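Long-range contacts in protein FmtA (PDB 5ZH8), which hydrolyses D-alanyl esters from the wall teichoic acid and lipoteichoic acid of Staphylococcus aureus, and affects methicillin resistance, autolysis and cell-wall structure: residues 108-112 / 258-264; 180-186 / 277-282; 161-165 / 201-206; 167-171 / 215-219. All blocks are in the same frame, centred on the assembly; numbering follows the deposited sequence.

Interaction 1 (108-112 / 258-264)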
loop_
_atom_site.group_PDB
_atom_site.type_symbol
_atom_site.label_atom_id
_atom_site.label_comp_id
_atom_site.label_asym_id
_atom_site.label_seq_id
_atom_site.Cartn_x
_atom_site.Cartn_y
_atom_site.Cartn_z
ATOM N N TYR A 108 6.422 7.751 -15.983
ATOM C CA TYR A 108 6.416 6.643 -16.938
ATOM C C TYR A 108 5.219 5.705 -16.837
ATOM O O TYR A 108 4.795 5.321 -15.748
ATOM C CB TYR A 108 7.705 5.835 -16.787
ATOM C CG TYR A 108 8.928 6.623 -17.187
ATOM C CD1 TYR A 108 9.592 7.434 -16.266
ATOM C CD2 TYR A 108 9.406 6.582 -18.490
ATOM C CE1 TYR A 108 10.712 8.158 -16.634
ATOM C CE2 TYR A 108 10.522 7.308 -18.863
ATOM C CZ TYR A 108 11.168 8.088 -17.936
ATOM O OH TYR A 108 12.273 8.804 -18.321
ATOM N N GLN A 109 4.690 5.344 -18.003
ATOM C CA GLN A 109 3.672 4.300 -18.135
ATOM C C GLN A 109 4.322 2.924 -18.021
ATOM O O GLN A 109 3.780 2.018 -17.379
ATOM C CB GLN A 109 2.982 4.437 -19.491
ATOM C CG GLN A 109 1.982 3.344 -19.830
ATOM C CD GLN A 109 1.569 3.413 -21.281
ATOM O OE1 GLN A 109 1.205 4.479 -21.777
ATOM N NE2 GLN A 109 1.640 2.282 -21.971
ATOM N N ASP A 110 5.472 2.779 -18.675
ATOM C CA ASP A 110 6.274 1.571 -18.610
ATOM C C ASP A 110 7.719 1.998 -18.358
ATOM O O ASP A 110 8.342 2.624 -19.218
ATOM C CB ASP A 110 6.156 0.794 -19.922
ATOM C CG ASP A 110 6.975 -0.503 -19.929
ATOM O OD1 ASP A 110 7.913 -0.642 -19.112
ATOM O OD2 ASP A 110 6.677 -1.388 -20.759
ATOM N N PHE A 111 8.233 1.669 -17.173
ATOM C CA PHE A 111 9.589 2.057 -16.769
ATOM C C PHE A 111 10.661 1.252 -17.477
ATOM O O PHE A 111 11.774 1.742 -17.681
ATOM C CB PHE A 111 9.775 1.904 -15.253
ATOM C CG PHE A 111 9.347 3.106 -14.466
ATOM C CD1 PHE A 111 10.181 4.212 -14.372
ATOM C CD2 PHE A 111 8.124 3.136 -13.823
ATOM C CE1 PHE A 111 9.801 5.329 -13.655
ATOM C CE2 PHE A 111 7.742 4.246 -13.103
ATOM C CZ PHE A 111 8.581 5.343 -13.016
ATOM N N GLU A 112 10.322 0.023 -17.849
ATOM C CA GLU A 112 11.284 -0.889 -18.465
ATOM C C GLU A 112 11.554 -0.506 -19.926
ATOM O O GLU A 112 12.693 -0.587 -20.398
ATOM C CB GLU A 112 10.790 -2.335 -18.367
ATOM C CG GLU A 112 10.836 -2.923 -16.959
ATOM C CD GLU A 112 9.747 -2.393 -16.033
ATOM O OE1 GLU A 112 8.555 -2.428 -16.412
ATOM O OE2 GLU A 112 10.092 -1.950 -14.913
ATOM N N LYS A 258 -1.038 -1.220 -26.385
ATOM C CA LYS A 258 -0.046 -0.145 -26.491
ATOM C C LYS A 258 -0.111 0.861 -25.338
ATOM O O LYS A 258 0.907 1.409 -24.933
ATOM C CB LYS A 258 -0.294 0.609 -27.800
ATOM C CG LYS A 258 0.921 1.233 -28.460
ATOM C CD LYS A 258 0.530 1.913 -29.773
ATOM C CE LYS A 258 -0.244 0.973 -30.702
ATOM N NZ LYS A 258 -0.353 1.461 -32.107
ATOM N N TYR A 259 -1.316 1.110 -24.830
ATOM C CA TYR A 259 -1.566 2.183 -23.876
ATOM C C TYR A 259 -1.853 1.711 -22.438
ATOM O O TYR A 259 -2.049 2.533 -21.538
ATOM C CB TYR A 259 -2.717 3.059 -24.398
ATOM C CG TYR A 259 -2.396 3.772 -25.709
ATOM C CD1 TYR A 259 -1.288 4.614 -25.813
ATOM C CD2 TYR A 259 -3.195 3.610 -26.838
ATOM C CE1 TYR A 259 -0.983 5.265 -26.997
ATOM C CE2 TYR A 259 -2.897 4.261 -28.030
ATOM C CZ TYR A 259 -1.789 5.089 -28.100
ATOM O OH TYR A 259 -1.470 5.751 -29.267
ATOM N N LEU A 260 -1.850 0.400 -22.214
ATOM C CA LEU A 260 -2.174 -0.140 -20.893
ATOM C C LEU A 260 -0.999 0.046 -19.935
ATOM O O LEU A 260 0.075 -0.503 -20.154
ATOM C CB LEU A 260 -2.581 -1.619 -20.991
ATOM C CG LEU A 260 -4.076 -1.980 -21.160
ATOM C CD1 LEU A 260 -4.883 -1.032 -22.044
ATOM C CD2 LEU A 260 -4.200 -3.414 -21.653
ATOM N N ALA A 261 -1.224 0.809 -18.872
ATOM C CA ALA A 261 -0.180 1.140 -17.913
ATOM C C ALA A 261 0.234 -0.049 -17.061
ATOM O O ALA A 261 -0.561 -0.935 -16.774
ATOM C CB ALA A 261 -0.640 2.282 -17.011
ATOM N N LYS A 262 1.495 -0.040 -16.654
ATOM C CA LYS A 262 2.034 -1.028 -15.738
ATOM C C LYS A 262 2.066 -0.403 -14.349
ATOM O O LYS A 262 2.433 0.761 -14.196
ATOM C CB LYS A 262 3.445 -1.439 -16.170
ATOM C CG LYS A 262 3.518 -1.956 -17.598
ATOM C CD LYS A 262 4.949 -2.218 -18.060
ATOM C CE LYS A 262 5.495 -3.539 -17.544
ATOM N NZ LYS A 262 6.901 -3.773 -17.997
ATOM N N GLY A 263 1.674 -1.180 -13.346
ATOM C CA GLY A 263 1.665 -0.723 -11.961
ATOM C C GLY A 263 2.921 -1.168 -11.248
ATOM O O GLY A 263 3.494 -2.208 -11.578
ATOM N N TYR A 264 3.349 -0.384 -10.264
ATOM C CA TYR A 264 4.614 -0.643 -9.579
ATOM C C TYR A 264 4.510 -0.480 -8.066
ATOM O O TYR A 264 3.707 0.304 -7.558
ATOM C CB TYR A 264 5.698 0.286 -10.123
ATOM C CG TYR A 264 6.010 0.059 -11.579
ATOM C CD1 TYR A 264 6.972 -0.866 -11.962
ATOM C CD2 TYR A 264 5.346 0.764 -12.574
ATOM C CE1 TYR A 264 7.268 -1.082 -13.296
ATOM C CE2 TYR A 264 5.629 0.549 -13.913
ATOM C CZ TYR A 264 6.598 -0.373 -14.270
ATOM O OH TYR A 264 6.891 -0.589 -15.597
#
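A classic beta bulge shows how an irregular strand edge can pack against a loop: Q109 and D110 both face I115 where the connection 108-112, between strands 99-106 and 115-116, turns against the loop 258-264 in this beta-lactamase-like fold. Y108 takes no part across the interface, though its carbonyl is held by N89 and N366. At Q109, where the chain turns, Q109 O accepts a hydrogen bond from K262 N at 3.2 Å, while Q109 NE2 reaches along the loop to K258 O, also 3.2 Å, and its OE1 bonds T121. The Q109 side chain thus lies along the loop, with CG 3.6 Å from A261 CA. D110 follows; its OD1 receives K113 N and makes only a long salt bridge with K262 NZ at 3.5 Å, and its CG rests 3.2 Å from K262 CD. F111 then gives its backbone N to Y264 OH at 3.1 Å and turns its ring edge to the face of the Y264 ring in a T-shaped pair, centroids 5.2 Å apart and planes at 87°. E112 finishes the salt-bridge network: E112 OE1 pairs with K262 NZ at 2.7 Å and accepts a hydrogen bond from Y264 OH at 2.6 Å.

Interaction 2 (180-186 / 277-282)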
loop_
_atom_site.group_PDB
_atom_site.type_symbol
_atom_site.label_atom_id
_atom_site.label_comp_id
_atom_site.label_asym_id
_atom_site.label_seq_id
_atom_site.Cartn_x
_atom_site.Cartn_y
_atom_site.Cartn_z
ATOM N N TYR A 180 -13.558 -12.188 -0.843
ATOM C CA TYR A 180 -13.208 -12.941 -2.032
ATOM C C TYR A 180 -11.724 -13.216 -1.992
ATOM O O TYR A 180 -10.907 -12.299 -1.914
ATOM C CB TYR A 180 -13.528 -12.179 -3.311
ATOM C CG TYR A 180 -13.157 -12.926 -4.580
ATOM C CD1 TYR A 180 -13.778 -14.121 -4.904
ATOM C CD2 TYR A 180 -12.196 -12.431 -5.459
ATOM C CE1 TYR A 180 -13.458 -14.809 -6.066
ATOM C CE2 TYR A 180 -11.873 -13.109 -6.623
ATOM C CZ TYR A 180 -12.505 -14.298 -6.923
ATOM O OH TYR A 180 -12.176 -14.972 -8.076
ATOM N N LYS A 181 -11.382 -14.492 -2.000
ATOM C CA LYS A 181 -10.001 -14.924 -2.071
ATOM C C LYS A 181 -9.762 -15.343 -3.511
ATOM O O LYS A 181 -10.190 -16.429 -3.910
ATOM C CB LYS A 181 -9.758 -16.097 -1.119
ATOM C CG LYS A 181 -9.504 -15.688 0.327
ATOM C CD LYS A 181 -9.025 -16.868 1.164
ATOM C CE LYS A 181 -7.589 -17.262 0.848
ATOM N NZ LYS A 181 -7.358 -18.703 1.143
ATOM N N SER A 182 -9.094 -14.488 -4.288
ATOM C CA SER A 182 -8.796 -14.776 -5.694
ATOM C C SER A 182 -7.884 -16.003 -5.873
ATOM O O SER A 182 -7.172 -16.406 -4.950
ATOM C CB SER A 182 -8.151 -13.559 -6.356
ATOM O OG SER A 182 -7.045 -13.112 -5.592
ATOM N N SER A 183 -7.947 -16.604 -7.063
ATOM C CA SER A 183 -7.069 -17.709 -7.438
ATOM C C SER A 183 -6.734 -17.635 -8.927
ATOM O O SER A 183 -7.574 -17.251 -9.738
ATOM C CB SER A 183 -7.727 -19.051 -7.123
ATOM O OG SER A 183 -6.853 -20.120 -7.433
ATOM N N LYS A 184 -5.508 -18.015 -9.277
ATOM C CA LYS A 184 -5.063 -18.028 -10.672
ATOM C C LYS A 184 -5.766 -19.138 -11.448
ATOM O O LYS A 184 -5.895 -19.068 -12.670
ATOM C CB LYS A 184 -3.543 -18.224 -10.749
ATOM C CG LYS A 184 -2.739 -17.107 -10.095
ATOM C CD LYS A 184 -1.244 -17.414 -10.144
ATOM C CE LYS A 184 -0.388 -16.169 -9.994
ATOM N NZ LYS A 184 1.077 -16.448 -10.047
ATOM N N ASP A 185 -6.210 -20.161 -10.722
ATOM C CA ASP A 185 -6.980 -21.262 -11.290
ATOM C C ASP A 185 -8.200 -20.776 -12.069
ATOM O O ASP A 185 -8.510 -21.301 -13.139
ATOM C CB ASP A 185 -7.451 -22.208 -10.176
ATOM C CG ASP A 185 -6.301 -22.906 -9.463
ATOM O OD1 ASP A 185 -5.125 -22.580 -9.739
ATOM O OD2 ASP A 185 -6.582 -23.784 -8.621
ATOM N N TYR A 186 -8.885 -19.771 -11.531
ATOM C CA TYR A 186 -10.163 -19.332 -12.087
ATOM C C TYR A 186 -9.964 -18.620 -13.417
ATOM O O TYR A 186 -9.288 -17.596 -13.492
ATOM C CB TYR A 186 -10.916 -18.435 -11.100
ATOM C CG TYR A 186 -11.030 -18.997 -9.693
ATOM C CD1 TYR A 186 -11.058 -20.380 -9.455
ATOM C CD2 TYR A 186 -11.125 -18.145 -8.598
ATOM C CE1 TYR A 186 -11.161 -20.882 -8.169
ATOM C CE2 TYR A 186 -11.230 -18.644 -7.308
ATOM C CZ TYR A 186 -11.252 -20.012 -7.101
ATOM O OH TYR A 186 -11.362 -20.496 -5.824
ATOM N N ASN A 277 -2.652 -10.981 -12.787
ATOM C CA ASN A 277 -2.676 -12.416 -13.058
ATOM C C ASN A 277 -4.063 -13.053 -12.858
ATOM O O ASN A 277 -4.200 -14.274 -12.983
ATOM C CB ASN A 277 -1.643 -13.116 -12.164
ATOM C CG ASN A 277 -1.838 -12.818 -10.685
ATOM O OD1 ASN A 277 -2.659 -11.985 -10.300
ATOM N ND2 ASN A 277 -1.102 -13.520 -9.848
ATOM N N ILE A 278 -5.074 -12.234 -12.560
ATOM C CA ILE A 278 -6.405 -12.730 -12.197
ATOM C C ILE A 278 -7.561 -11.946 -12.840
ATOM O O ILE A 278 -8.721 -12.118 -12.466
ATOM C CB ILE A 278 -6.595 -12.699 -10.662
ATOM C CG1 ILE A 278 -6.373 -11.284 -10.113
ATOM C CG2 ILE A 278 -5.658 -13.690 -9.993
ATOM C CD1 ILE A 278 -6.721 -11.121 -8.646
ATOM N N LEU A 279 -7.255 -11.101 -13.818
ATOM C CA LEU A 279 -8.251 -10.193 -14.379
ATOM C C LEU A 279 -9.275 -10.913 -15.262
ATOM O O LEU A 279 -10.340 -10.362 -15.564
ATOM C CB LEU A 279 -7.559 -9.064 -15.145
ATOM C CG LEU A 279 -6.574 -8.189 -14.351
ATOM C CD1 LEU A 279 -6.087 -7.047 -15.227
ATOM C CD2 LEU A 279 -7.210 -7.659 -13.074
ATOM N N ASP A 280 -8.963 -12.139 -15.673
ATOM C CA ASP A 280 -9.936 -12.997 -16.376
ATOM C C ASP A 280 -11.144 -13.398 -15.512
ATOM O O ASP A 280 -12.207 -13.697 -16.044
ATOM C CB ASP A 280 -9.253 -14.250 -16.965
ATOM C CG ASP A 280 -8.493 -15.070 -15.927
ATOM O OD1 ASP A 280 -8.307 -14.608 -14.773
ATOM O OD2 ASP A 280 -8.065 -16.190 -16.284
ATOM N N GLN A 281 -10.978 -13.387 -14.190
ATOM C CA GLN A 281 -12.048 -13.732 -13.255
ATOM C C GLN A 281 -12.658 -12.505 -12.567
ATOM O O GLN A 281 -13.509 -12.643 -11.688
ATOM C CB GLN A 281 -11.503 -14.700 -12.196
ATOM C CG GLN A 281 -10.788 -14.037 -11.019
ATOM C CD GLN A 281 -9.681 -14.888 -10.421
ATOM O OE1 GLN A 281 -9.666 -15.149 -9.220
ATOM N NE2 GLN A 281 -8.739 -15.317 -11.261
ATOM N N TYR A 282 -12.224 -11.309 -12.968
ATOM C CA TYR A 282 -12.571 -10.071 -12.264
ATOM C C TYR A 282 -13.474 -9.130 -13.063
ATOM O O TYR A 282 -13.426 -7.908 -12.880
ATOM C CB TYR A 282 -11.288 -9.344 -11.817
ATOM C CG TYR A 282 -11.130 -9.294 -10.315
ATOM C CD1 TYR A 282 -11.770 -8.308 -9.565
ATOM C CD2 TYR A 282 -10.368 -10.243 -9.642
ATOM C CE1 TYR A 282 -11.641 -8.264 -8.191
ATOM C CE2 TYR A 282 -10.234 -10.206 -8.266
ATOM C CZ TYR A 282 -10.873 -9.215 -7.544
ATOM O OH TYR A 282 -10.735 -9.180 -6.177
#
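Neither 180-186 nor 277-282 forms a regular helix or strand, yet K184 to Y186 runs beside I278 to Q281 in the same direction, with CA atoms 5.7 Å apart at K184 and I278 and 6.0 Å apart at Y186 and Q281. A turn in the second loop, closed by Q281 N to I278 O at 3.1 Å, presents the Q281 side chain. Its amide supplies what an absent strand partner would: Q281 OE1 accepts S183 N at 3.1 Å and Q281 NE2 gives to S183 O at 2.7 Å, so both backbone groups of S183 are met. The same OE1 also takes Y180 OH at 2.8 Å. In this beta-lactamase-like fold the contact joins the approach to helix 189-199 with the loop leading to strand 288-290. Beside the polar cluster, the edge of the Y180 ring points at the face of Y282 in an offset edge-to-face pair, centroids 5.7 Å apart, while Y282 OH is bonded to D213. S182 CB packs 3.6 Å from I278 CD1.

Interaction 3 (161-165 / 201-206)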
loop_
_atom_site.group_PDB
_atom_site.type_symbol
_atom_site.label_atom_id
_atom_site.label_comp_id
_atom_site.label_asym_id
_atom_site.label_seq_id
_atom_site.Cartn_x
_atom_site.Cartn_y
_atom_site.Cartn_z
ATOM N N THR A 161 -27.514 -19.990 -0.633
ATOM C CA THR A 161 -26.872 -19.415 0.547
ATOM C C THR A 161 -27.719 -19.650 1.798
ATOM O O THR A 161 -28.946 -19.611 1.733
ATOM C CB THR A 161 -26.628 -17.902 0.341
ATOM O OG1 THR A 161 -26.492 -17.251 1.609
ATOM C CG2 THR A 161 -27.783 -17.260 -0.428
ATOM N N SER A 162 -27.053 -19.877 2.930
ATOM C CA SER A 162 -27.707 -20.225 4.209
ATOM C C SER A 162 -28.954 -19.378 4.501
ATOM O O SER A 162 -29.943 -19.873 5.036
ATOM C CB SER A 162 -26.717 -20.091 5.387
ATOM O OG SER A 162 -25.367 -19.967 4.955
ATOM N N LYS A 163 -28.880 -18.094 4.161
ATOM C CA LYS A 163 -30.003 -17.177 4.246
ATOM C C LYS A 163 -30.093 -16.427 2.918
ATOM O O LYS A 163 -29.100 -16.330 2.199
ATOM C CB LYS A 163 -29.782 -16.203 5.407
ATOM C CG LYS A 163 -29.589 -16.892 6.753
ATOM C CD LYS A 163 -29.471 -15.904 7.906
ATOM C CE LYS A 163 -28.118 -15.195 7.941
ATOM N NZ LYS A 163 -26.991 -16.056 8.414
ATOM N N PRO A 164 -31.279 -15.880 2.586
ATOM C CA PRO A 164 -31.410 -15.142 1.328
ATOM C C PRO A 164 -30.675 -13.809 1.364
ATOM O O PRO A 164 -30.682 -13.134 2.390
ATOM C CB PRO A 164 -32.918 -14.911 1.212
ATOM C CG PRO A 164 -33.401 -14.898 2.618
ATOM C CD PRO A 164 -32.544 -15.894 3.346
ATOM N N ILE A 165 -30.037 -13.450 0.253
ATOM C CA ILE A 165 -29.296 -12.191 0.136
ATOM C C ILE A 165 -29.925 -11.298 -0.927
ATOM O O ILE A 165 -29.826 -11.612 -2.110
ATOM C CB ILE A 165 -27.849 -12.449 -0.332
ATOM C CG1 ILE A 165 -27.121 -13.430 0.590
ATOM C CG2 ILE A 165 -27.085 -11.131 -0.469
ATOM C CD1 ILE A 165 -25.848 -13.982 -0.026
ATOM N N ILE A 201 -21.666 -17.763 3.395
ATOM C CA ILE A 201 -21.914 -16.711 4.390
ATOM C C ILE A 201 -21.044 -16.860 5.633
ATOM O O ILE A 201 -20.689 -17.968 6.036
ATOM C CB ILE A 201 -23.430 -16.650 4.760
ATOM C CG1 ILE A 201 -24.103 -15.538 3.965
ATOM C CG2 ILE A 201 -23.697 -16.349 6.236
ATOM C CD1 ILE A 201 -23.914 -15.666 2.473
ATOM N N ASP A 202 -20.716 -15.717 6.226
ATOM C CA ASP A 202 -20.024 -15.652 7.501
ATOM C C ASP A 202 -21.003 -15.101 8.546
ATOM O O ASP A 202 -21.322 -13.904 8.519
ATOM C CB ASP A 202 -18.803 -14.747 7.377
ATOM C CG ASP A 202 -17.988 -14.691 8.647
ATOM O OD1 ASP A 202 -17.981 -15.684 9.402
ATOM O OD2 ASP A 202 -17.343 -13.650 8.886
ATOM N N PRO A 203 -21.508 -15.971 9.447
ATOM C CA PRO A 203 -22.597 -15.581 10.342
ATOM C C PRO A 203 -22.365 -14.290 11.110
ATOM O O PRO A 203 -23.232 -13.431 11.081
ATOM C CB PRO A 203 -22.706 -16.763 11.301
ATOM C CG PRO A 203 -22.308 -17.931 10.474
ATOM C CD PRO A 203 -21.298 -17.430 9.479
ATOM N N LYS A 204 -21.218 -14.155 11.775
ATOM C CA LYS A 204 -20.914 -12.973 12.597
ATOM C C LYS A 204 -20.965 -11.661 11.805
ATOM O O LYS A 204 -21.323 -10.621 12.348
ATOM C CB LYS A 204 -19.556 -13.129 13.302
ATOM C CG LYS A 204 -18.326 -13.173 12.397
ATOM C CD LYS A 204 -17.040 -13.387 13.193
ATOM C CE LYS A 204 -16.938 -14.785 13.799
ATOM N NZ LYS A 204 -17.020 -15.864 12.774
ATOM N N LYS A 205 -20.606 -11.737 10.524
ATOM C CA LYS A 205 -20.632 -10.591 9.624
ATOM C C LYS A 205 -21.950 -10.440 8.854
ATOM O O LYS A 205 -22.054 -9.579 7.986
ATOM C CB LYS A 205 -19.442 -10.666 8.656
ATOM C CG LYS A 205 -18.137 -10.208 9.300
ATOM C CD LYS A 205 -18.022 -8.685 9.303
ATOM C CE LYS A 205 -17.189 -8.156 10.469
ATOM N NZ LYS A 205 -15.796 -8.683 10.483
ATOM N N TYR A 206 -22.945 -11.268 9.143
ATOM C CA TYR A 206 -24.229 -11.124 8.444
ATOM C C TYR A 206 -24.900 -9.771 8.724
ATOM O O TYR A 206 -24.949 -9.304 9.865
ATOM C CB TYR A 206 -25.186 -12.277 8.760
ATOM C CG TYR A 206 -26.603 -12.024 8.282
ATOM C CD1 TYR A 206 -26.912 -12.012 6.919
ATOM C CD2 TYR A 206 -27.640 -11.792 9.193
ATOM C CE1 TYR A 206 -28.205 -11.774 6.481
ATOM C CE2 TYR A 206 -28.933 -11.555 8.763
ATOM C CZ TYR A 206 -29.212 -11.547 7.408
ATOM O OH TYR A 206 -30.503 -11.314 6.983
#
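In the helical region of this beta-lactamase-like fold, two loops that lead into helices, 161-165 before 167-171 and 201-206 before 213-227, meet at the surface without a hydrogen bond between them, held by van der Waals and cation-pi contacts. The apolar pair is I201 CD1 with I165 CD1, 3.6 Å apart. Two polar atoms also lie against the I201 side chain: T161 OG1 is 3.1 Å from I201 CD1, and S162 OG 3.8 Å from I201 CB. I201 also touches L177, while I165 leans on F159 and S175. Hydrogen bonds also act within each loop. T161 OG1 gives one to K163 O at 2.8 Å, and Y206 N is bonded to P203 O at 2.9 Å, which holds the turn that brings the tyrosine round. K163 extends over one face of the Y206 ring, where NZ makes a cation-pi contact 4.4 Å from the centroid, and K163 CE forms a CH-pi contact at 3.4 Å from the centroid, 8° off the ring normal.

Interaction 4 (167-171 / 215-219)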
loop_
_atom_site.group_PDB
_atom_site.type_symbol
_atom_site.label_atom_id
_atom_site.label_comp_id
_atom_site.label_asym_id
_atom_site.label_seq_id
_atom_site.Cartn_x
_atom_site.Cartn_y
_atom_site.Cartn_z
ATOM N N LEU A 167 -30.265 -8.380 -3.669
ATOM C CA LEU A 167 -29.288 -7.728 -4.544
ATOM C C LEU A 167 -28.739 -6.462 -3.898
ATOM O O LEU A 167 -27.565 -6.140 -4.066
ATOM C CB LEU A 167 -29.915 -7.360 -5.891
ATOM C CG LEU A 167 -30.275 -8.476 -6.862
ATOM C CD1 LEU A 167 -30.916 -7.878 -8.108
ATOM C CD2 LEU A 167 -29.043 -9.288 -7.236
ATOM N N LYS A 168 -29.603 -5.751 -3.173
ATOM C CA LYS A 168 -29.238 -4.506 -2.507
ATOM C C LYS A 168 -28.117 -4.698 -1.488
ATOM O O LYS A 168 -27.253 -3.835 -1.363
ATOM C CB LYS A 168 -30.460 -3.882 -1.823
ATOM C CG LYS A 168 -30.217 -2.460 -1.343
ATOM C CD LYS A 168 -31.459 -1.795 -0.785
ATOM C CE LYS A 168 -31.314 -0.278 -0.842
ATOM N NZ LYS A 168 -32.265 0.446 0.048
ATOM N N ASP A 169 -28.138 -5.816 -0.765
ATOM C CA ASP A 169 -27.112 -6.106 0.237
ATOM C C ASP A 169 -25.740 -6.400 -0.381
ATOM O O ASP A 169 -24.713 -6.123 0.234
ATOM C CB ASP A 169 -27.553 -7.262 1.143
ATOM C CG ASP A 169 -28.631 -6.853 2.133
ATOM O OD1 ASP A 169 -28.985 -5.662 2.169
ATOM O OD2 ASP A 169 -29.132 -7.725 2.875
ATOM N N LEU A 170 -25.723 -6.958 -1.588
ATOM C CA LEU A 170 -24.485 -7.100 -2.344
ATOM C C LEU A 170 -23.996 -5.729 -2.791
ATOM O O LEU A 170 -22.845 -5.366 -2.572
ATOM C CB LEU A 170 -24.698 -7.966 -3.581
ATOM C CG LEU A 170 -25.164 -9.405 -3.401
ATOM C CD1 LEU A 170 -25.576 -9.972 -4.748
ATOM C CD2 LEU A 170 -24.068 -10.255 -2.792
ATOM N N MET A 171 -24.893 -4.978 -3.419
ATOM C CA MET A 171 -24.606 -3.637 -3.915
ATOM C C MET A 171 -24.038 -2.722 -2.830
ATOM O O MET A 171 -23.119 -1.948 -3.093
ATOM C CB MET A 171 -25.886 -3.030 -4.513
ATOM C CG MET A 171 -25.744 -1.627 -5.083
ATOM S SD MET A 171 -25.929 -0.321 -3.849
ATOM C CE MET A 171 -27.678 -0.391 -3.493
ATOM N N ASN A 215 -18.800 -9.263 -3.849
ATOM C CA ASN A 215 -20.173 -8.798 -3.990
ATOM C C ASN A 215 -20.438 -8.386 -5.431
ATOM O O ASN A 215 -21.408 -8.830 -6.038
ATOM C CB ASN A 215 -20.461 -7.607 -3.074
ATOM C CG ASN A 215 -20.600 -7.995 -1.613
ATOM O OD1 ASN A 215 -21.256 -8.986 -1.256
ATOM N ND2 ASN A 215 -19.994 -7.186 -0.749
ATOM N N TYR A 216 -19.571 -7.541 -5.981
ATOM C CA TYR A 216 -19.778 -7.033 -7.334
ATOM C C TYR A 216 -19.419 -8.041 -8.429
ATOM O O TYR A 216 -19.843 -7.879 -9.574
ATOM C CB TYR A 216 -19.075 -5.685 -7.533
ATOM C CG TYR A 216 -19.921 -4.542 -7.010
ATOM C CD1 TYR A 216 -20.236 -4.449 -5.657
ATOM C CD2 TYR A 216 -20.440 -3.577 -7.867
ATOM C CE1 TYR A 216 -21.018 -3.417 -5.174
ATOM C CE2 TYR A 216 -21.224 -2.543 -7.392
ATOM C CZ TYR A 216 -21.516 -2.470 -6.047
ATOM O OH TYR A 216 -22.304 -1.448 -5.565
ATOM N N LEU A 217 -18.665 -9.085 -8.083
ATOM C CA LEU A 217 -18.481 -10.224 -8.995
ATOM C C LEU A 217 -19.782 -11.025 -9.140
ATOM O O LEU A 217 -20.133 -11.439 -10.242
ATOM C CB LEU A 217 -17.340 -11.137 -8.534
ATOM C CG LEU A 217 -15.944 -10.517 -8.521
ATOM C CD1 LEU A 217 -14.943 -11.495 -7.931
ATOM C CD2 LEU A 217 -15.514 -10.086 -9.917
ATOM N N VAL A 218 -20.490 -11.231 -8.028
ATOM C CA VAL A 218 -21.811 -11.874 -8.043
ATOM C C VAL A 218 -22.833 -11.040 -8.815
ATOM O O VAL A 218 -23.660 -11.586 -9.552
ATOM C CB VAL A 218 -22.363 -12.070 -6.606
ATOM C CG1 VAL A 218 -23.832 -12.490 -6.631
ATOM C CG2 VAL A 218 -21.510 -13.068 -5.836
ATOM N N LEU A 219 -22.787 -9.723 -8.618
ATOM C CA LEU A 219 -23.672 -8.801 -9.336
ATOM C C LEU A 219 -23.387 -8.792 -10.831
ATOM O O LEU A 219 -24.308 -8.701 -11.637
ATOM C CB LEU A 219 -23.560 -7.374 -8.792
ATOM C CG LEU A 219 -24.236 -7.090 -7.448
ATOM C CD1 LEU A 219 -23.922 -5.672 -6.995
ATOM C CD2 LEU A 219 -25.730 -7.354 -7.501
#
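Where two helices cross at a wide angle, a few well-shaped side chains can carry the packing. Here the axes of the short segments 167-171 and 215-219 come within 9.1 Å at 134°, closest in backbone at L170 and N215, whose CA atoms are 4.9 Å apart. L170 is the principal bump. It enters the hollow bounded by N215, V218 and L219, so that L170 CD1 lies 3.6 Å from V218 CG1 and 3.8 Å from L219 CD2, while L170 CD2 meets N215 OD1 at 3.4 Å; that oxygen is bonded to S175. The reverse fit is made by L219, which fills the groove between L167, L170 and M171: L219 CD2 touches L167 CD2 at 3.8 Å, and L219 CD1 sits 3.8 Å from M171 CA. This is the buried helical part of the serine beta-lactamase and penicillin-binding-protein fold, and Y216 also packs on K130, the lysine of the SXXK sequence motif that marks the family. Flat where the leucines are rounded, Y216 lies beside the end of the short helix, and its OH gives a hydrogen bond to M171 O at 2.7 Å. V152 of helix 152-155 also packs on L167, L170 and V218.

In the fold
Chemistry varies with burial, though not strictly. Interaction 4, wholly buried between helices, relies on aliphatic fit with one polar tie; interaction 3, at the surface about 13 Å away between centres, links the loops that lead into the same two helices by apolar and cation-pi contacts, and touches it through I165 CG2 and L170 CG, 3.9 Å apart. Interaction 2, partly buried, uses a side-chain amide bonded to backbone and an aromatic pair; L217 packs on its Y180, Q281 and Y282, so interaction 4 bridges interactions 2 and 3, which do not touch each other. Interaction 1 stands apart, across the chain's centre from interactions 3 and 4, and alone has salt bridges between its segments.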